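Kirola (Actinidia deliciosa, PDB 4IGV) is a kiwifruit allergen of the ripening-related protein family, with a Bet v 1-like fold that probably binds small hydrophobic ligands, though its function is not established. Local coordinates at residues V73-E78 / S82-I87; F58-T61 / E66-A69. All coordinates share one frame; numbering follows the deposited sequence.

Contact 1: residues V73-E78 / S82-I87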
loop_
_atom_site.group_PDB
_atom_site.type_symbol
_atom_site.label_atom_id
_atom_site.label_comp_id
_atom_site.label_asym_id
_atom_site.label_seq_id
_atom_site.Cartn_x
_atom_site.Cartn_y
_atom_site.Cartn_z
ATOM N N VAL A 73 5.348 -6.687 7.116
ATOM C CA VAL A 73 4.362 -5.902 7.864
ATOM C C VAL A 73 5.051 -5.521 9.172
ATOM O O VAL A 73 5.276 -6.367 10.054
ATOM C CB VAL A 73 3.105 -6.662 8.111
ATOM C CG1 VAL A 73 2.171 -5.805 9.022
ATOM C CG2 VAL A 73 2.376 -6.977 6.787
ATOM N N GLU A 74 5.467 -4.271 9.296
ATOM C CA GLU A 74 6.248 -3.780 10.430
ATOM C C GLU A 74 5.358 -3.438 11.609
ATOM O O GLU A 74 5.862 -3.426 12.731
ATOM C CB GLU A 74 7.022 -2.527 9.950
ATOM C CG GLU A 74 7.568 -1.509 10.828
ATOM C CD GLU A 74 8.486 -0.556 10.001
ATOM O OE1 GLU A 74 9.366 -1.045 9.258
ATOM O OE2 GLU A 74 8.395 0.637 10.213
ATOM N N ALA A 75 4.132 -3.017 11.370
ATOM C CA ALA A 75 3.245 -2.547 12.425
ATOM C C ALA A 75 1.816 -2.690 12.040
ATOM O O ALA A 75 1.461 -2.549 10.862
ATOM C CB ALA A 75 3.572 -1.061 12.748
ATOM N N ILE A 76 1.000 -2.917 13.040
ATOM C CA ILE A 76 -0.455 -2.936 12.948
ATOM C C ILE A 76 -1.036 -2.218 14.123
ATOM O O ILE A 76 -0.562 -2.458 15.246
ATOM C CB ILE A 76 -1.022 -4.352 12.898
ATOM C CG1 ILE A 76 -0.614 -5.002 11.598
ATOM C CG2 ILE A 76 -2.564 -4.396 13.098
ATOM C CD1 ILE A 76 -1.063 -6.418 11.421
ATOM N N ASP A 77 -1.980 -1.314 13.910
ATOM C CA ASP A 77 -2.751 -0.713 14.987
ATOM C C ASP A 77 -4.209 -0.941 14.682
ATOM O O ASP A 77 -4.756 -0.355 13.747
ATOM C CB ASP A 77 -2.406 0.748 15.148
ATOM C CG ASP A 77 -3.106 1.359 16.326
ATOM O OD1 ASP A 77 -4.221 0.956 16.687
ATOM O OD2 ASP A 77 -2.523 2.288 16.937
ATOM N N GLU A 78 -4.837 -1.882 15.374
ATOM C CA GLU A 78 -6.215 -2.264 15.048
ATOM C C GLU A 78 -7.168 -1.184 15.464
ATOM O O GLU A 78 -8.251 -1.069 14.861
ATOM C CB GLU A 78 -6.596 -3.633 15.647
ATOM C CG GLU A 78 -6.551 -3.739 17.106
ATOM C CD GLU A 78 -7.700 -3.163 17.967
ATOM O OE1 GLU A 78 -8.806 -2.804 17.435
ATOM O OE2 GLU A 78 -7.471 -3.098 19.246
ATOM N N SER A 82 -4.664 0.914 11.098
ATOM C CA SER A 82 -3.425 1.195 10.406
ATOM C C SER A 82 -2.586 -0.047 10.201
ATOM O O SER A 82 -2.558 -0.942 11.064
ATOM C CB SER A 82 -2.638 2.242 11.209
ATOM O OG SER A 82 -1.476 2.648 10.525
ATOM N N VAL A 83 -1.898 -0.083 9.075
ATOM C CA VAL A 83 -0.936 -1.154 8.780
ATOM C C VAL A 83 0.247 -0.513 8.086
ATOM O O VAL A 83 0.088 0.386 7.247
ATOM C CB VAL A 83 -1.575 -2.322 8.037
ATOM C CG1 VAL A 83 -2.262 -1.856 6.765
ATOM C CG2 VAL A 83 -0.501 -3.453 7.759
ATOM N N THR A 84 1.446 -0.894 8.524
ATOM C CA THR A 84 2.694 -0.369 8.011
ATOM C C THR A 84 3.495 -1.473 7.314
ATOM O O THR A 84 3.796 -2.510 7.907
ATOM C CB THR A 84 3.566 0.228 9.113
ATOM O OG1 THR A 84 2.831 1.265 9.784
ATOM C CG2 THR A 84 4.873 0.791 8.577
ATOM N N PHE A 85 3.815 -1.212 6.049
ATOM C CA PHE A 85 4.589 -2.112 5.190
ATOM C C PHE A 85 5.983 -1.539 4.969
ATOM O O PHE A 85 6.146 -0.357 4.646
ATOM C CB PHE A 85 3.925 -2.211 3.847
ATOM C CG PHE A 85 2.531 -2.776 3.874
ATOM C CD1 PHE A 85 2.307 -4.140 3.829
ATOM C CD2 PHE A 85 1.454 -1.939 3.942
ATOM C CE1 PHE A 85 0.973 -4.654 3.871
ATOM C CE2 PHE A 85 0.125 -2.431 3.975
ATOM C CZ PHE A 85 -0.101 -3.788 3.946
ATOM N N LYS A 86 7.011 -2.332 5.253
ATOM C CA LYS A 86 8.399 -1.965 4.967
ATOM C C LYS A 86 8.844 -2.706 3.704
ATOM O O LYS A 86 8.815 -3.919 3.699
ATOM C CB LYS A 86 9.336 -2.302 6.136
ATOM C CG LYS A 86 10.802 -2.107 5.807
ATOM C CD LYS A 86 11.661 -2.486 7.016
ATOM C CE LYS A 86 13.095 -2.504 6.669
ATOM N NZ LYS A 86 13.786 -3.000 7.894
ATOM N N ILE A 87 9.299 -1.999 2.690
ATOM C CA ILE A 87 9.809 -2.627 1.480
ATOM C C ILE A 87 11.225 -3.067 1.718
ATOM O O ILE A 87 12.063 -2.263 2.138
ATOM C CB ILE A 87 9.717 -1.693 0.233
ATOM C CG1 ILE A 87 8.291 -1.155 0.065
ATOM C CG2 ILE A 87 10.265 -2.463 -1.027
ATOM C CD1 ILE A 87 8.112 -0.091 -1.030
#
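Val73 CG2 approaches the Phe85 ring obliquely on the inward face of the 73-77/82-87 hairpin, 4.0 Å from CE1, the two side chains lying alongside each other. With CG1 anti to the backbone N (chi1 175°), the other methyl of Val73 is turned to Val83. In the conformer of Val83 described, one of two modelled, CG2 touches both Val73 CG1 (3.8 Å) and Ile76 CG1 (4.1 Å), which meet it from the same side. Ile76 also packs against Tyr21 and Arg25 of helix 17-25, which joins this face to the helical side of the Bet v 1 fold, and the Tyr21 hydroxyl is hydrogen-bonded to Ser82 O.

Behind this apolar face the two strands pair antiparallel, with a classic beta bulge in which Glu74 and Ala75 both stand opposite Thr84. Thr84 O takes the N-H of Glu74 through a bent bond (142° at the hydrogen), whereas Thr84 N gives a straighter one to Ala75 O. Toward the turn, Asp77 and Ser82 exchange two bonds of 2.9 Å, Asp77 N to Ser82 O and Ser82 N to Asp77 O.

On the outer face Ala75 CB rests 3.8 Å from Thr84 OG1. At the exposed edge the extended Glu74 chain crosses Thr84 CG2, and its OE1 lies 3.4 Å from Lys86 CB; Lys86 NZ remains 5.0 Å from Glu74 OE1. At the turn, Asp77 OD1 accepts the N-H of Thr80. The strand pairing therefore rests on main-chain bonds and apolar side-chain contacts on the Val73/Phe85 face, while the Glu74-Lys86 attraction is probably a modest, solvent-screened addition.

Contact 2: residues F58-T61 / E66-A69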
loop_
_atom_site.group_PDB
_atom_site.type_symbol
_atom_site.label_atom_id
_atom_site.label_comp_id
_atom_site.label_asym_id
_atom_site.label_seq_id
_atom_site.Cartn_x
_atom_site.Cartn_y
_atom_site.Cartn_z
ATOM N N PHE A 58 4.856 -8.870 -3.872
ATOM C CA PHE A 58 3.944 -8.206 -4.779
ATOM C C PHE A 58 4.482 -8.243 -6.182
ATOM O O PHE A 58 5.669 -7.964 -6.423
ATOM C CB PHE A 58 3.763 -6.754 -4.373
ATOM C CG PHE A 58 3.113 -6.552 -3.041
ATOM C CD1 PHE A 58 1.776 -6.487 -2.902
ATOM C CD2 PHE A 58 3.880 -6.448 -1.881
ATOM C CE1 PHE A 58 1.164 -6.294 -1.669
ATOM C CE2 PHE A 58 3.273 -6.258 -0.675
ATOM C CZ PHE A 58 1.936 -6.173 -0.566
ATOM N N LYS A 59 3.596 -8.602 -7.118
ATOM C CA LYS A 59 3.870 -8.470 -8.527
ATOM C C LYS A 59 2.919 -7.372 -9.005
ATOM O O LYS A 59 1.705 -7.491 -8.848
ATOM C CB LYS A 59 3.570 -9.766 -9.274
ATOM C CG LYS A 59 4.468 -10.905 -8.864
ATOM C CD LYS A 59 4.111 -12.141 -9.646
ATOM C CE LYS A 59 4.403 -11.978 -11.105
ATOM N NZ LYS A 59 4.319 -13.288 -11.810
ATOM N N TYR A 60 3.467 -6.289 -9.553
ATOM C CA TYR A 60 2.691 -5.149 -9.937
ATOM C C TYR A 60 3.204 -4.491 -11.189
ATOM O O TYR A 60 4.285 -4.838 -11.678
ATOM C CB TYR A 60 2.605 -4.138 -8.744
ATOM C CG TYR A 60 3.872 -3.403 -8.334
ATOM C CD1 TYR A 60 4.096 -2.108 -8.717
ATOM C CD2 TYR A 60 4.848 -4.015 -7.557
ATOM C CE1 TYR A 60 5.274 -1.397 -8.299
ATOM C CE2 TYR A 60 6.013 -3.338 -7.160
ATOM C CZ TYR A 60 6.208 -2.034 -7.510
ATOM O OH TYR A 60 7.344 -1.351 -7.125
ATOM N N THR A 61 2.415 -3.586 -11.733
ATOM C CA THR A 61 2.763 -2.906 -12.953
ATOM C C THR A 61 2.577 -1.413 -12.750
ATOM O O THR A 61 1.512 -0.967 -12.305
ATOM C CB THR A 61 1.885 -3.417 -14.103
ATOM O OG1 THR A 61 2.122 -4.818 -14.314
ATOM C CG2 THR A 61 2.175 -2.666 -15.407
ATOM N N GLU A 66 6.490 -4.143 -15.480
ATOM C CA GLU A 66 6.284 -5.096 -14.413
ATOM C C GLU A 66 7.406 -4.945 -13.388
ATOM O O GLU A 66 8.603 -4.856 -13.749
ATOM C CB GLU A 66 6.196 -6.528 -14.940
ATOM C CG GLU A 66 4.995 -6.769 -15.874
ATOM C CD GLU A 66 4.847 -8.227 -16.307
ATOM O OE1 GLU A 66 5.581 -9.112 -15.816
ATOM O OE2 GLU A 66 3.989 -8.467 -17.174
ATOM N N LYS A 67 6.978 -4.847 -12.139
ATOM C CA LYS A 67 7.876 -4.685 -11.014
ATOM C C LYS A 67 7.545 -5.683 -9.929
ATOM O O LYS A 67 6.473 -6.278 -9.928
ATOM C CB LYS A 67 7.792 -3.282 -10.471
ATOM C CG LYS A 67 8.364 -2.238 -11.488
ATOM C CD LYS A 67 8.420 -0.874 -10.923
ATOM C CE LYS A 67 8.682 0.133 -12.015
ATOM N NZ LYS A 67 10.074 0.575 -12.063
ATOM N N THR A 68 8.470 -5.869 -8.996
ATOM C CA THR A 68 8.196 -6.700 -7.833
ATOM C C THR A 68 8.670 -6.004 -6.559
ATOM O O THR A 68 9.537 -5.131 -6.611
ATOM C CB THR A 68 8.831 -8.118 -7.891
ATOM O OG1 THR A 68 10.274 -8.040 -7.830
ATOM C CG2 THR A 68 8.405 -8.859 -9.131
ATOM N N ALA A 69 8.114 -6.407 -5.435
ATOM C CA ALA A 69 8.550 -5.923 -4.115
ATOM C C ALA A 69 8.305 -7.029 -3.121
ATOM O O ALA A 69 7.316 -7.770 -3.214
ATOM C CB ALA A 69 7.778 -4.723 -3.705
HETATM O O HOH W 1 9.529 -2.351 -5.876
#
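Phe58 and Ala69 form a hydrogen-bonded pair in the antiparallel hairpin of strands 55-62 and 65-77, part of the curved sheet of the Bet v 1 fold. Their two main-chain bonds are unequal, Phe58 N to Ala69 O measuring 2.8 Å and Ala69 N to Phe58 O 3.1 Å. Tyr60 and Lys67 make the second such pair, nearly straight at both hydrogens (178° for Tyr60 N to Lys67 O).

Apolar contact centres on the Tyr60 ring. Its chi1 of 69° sets CG between the backbone N and the carbonyl carbon, and the ring leans across the neighbouring strand. Lys67 CB lies over one face in a CH-pi contact, 3.8 Å from the centroid and offset toward the hydroxyl end, while Ala69 CB touches CE2 at 4.1 Å. The ring also meets Phe136 of helix 131-145, their planes at about 55°.

Polar side chains occupy the other face of the hairpin, where Thr61 OG1 is 3.8 Å from Glu66 CG and hydrogen-bonds to Gln40 OE1 of strand 39-46. Back on the Tyr60 side, a water in the plane of the ring links the strands through side chain and backbone: it lies 2.7 Å from Tyr60 OH and donates to Thr68 O at 2.9 Å.

Strand 65-77 serves both contacts, pairing near its start with strand 55-62 in contact 2 and near its end with strand 82-88 in contact 1. The two hairpins follow one another along the chain, the residues of contact 2 all preceding those of contact 1, and their centres are about 19 Å apart. They nevertheless touch: Ile87 CG2 of contact 1 packs 4.3 Å from Ala69 CB of contact 2. The two contacts face different helices of the fold. Together they form successive parts of the antiparallel sheet that curves around the long C-terminal helix, consistent with the hollow interior characteristic of Bet v 1-like proteins.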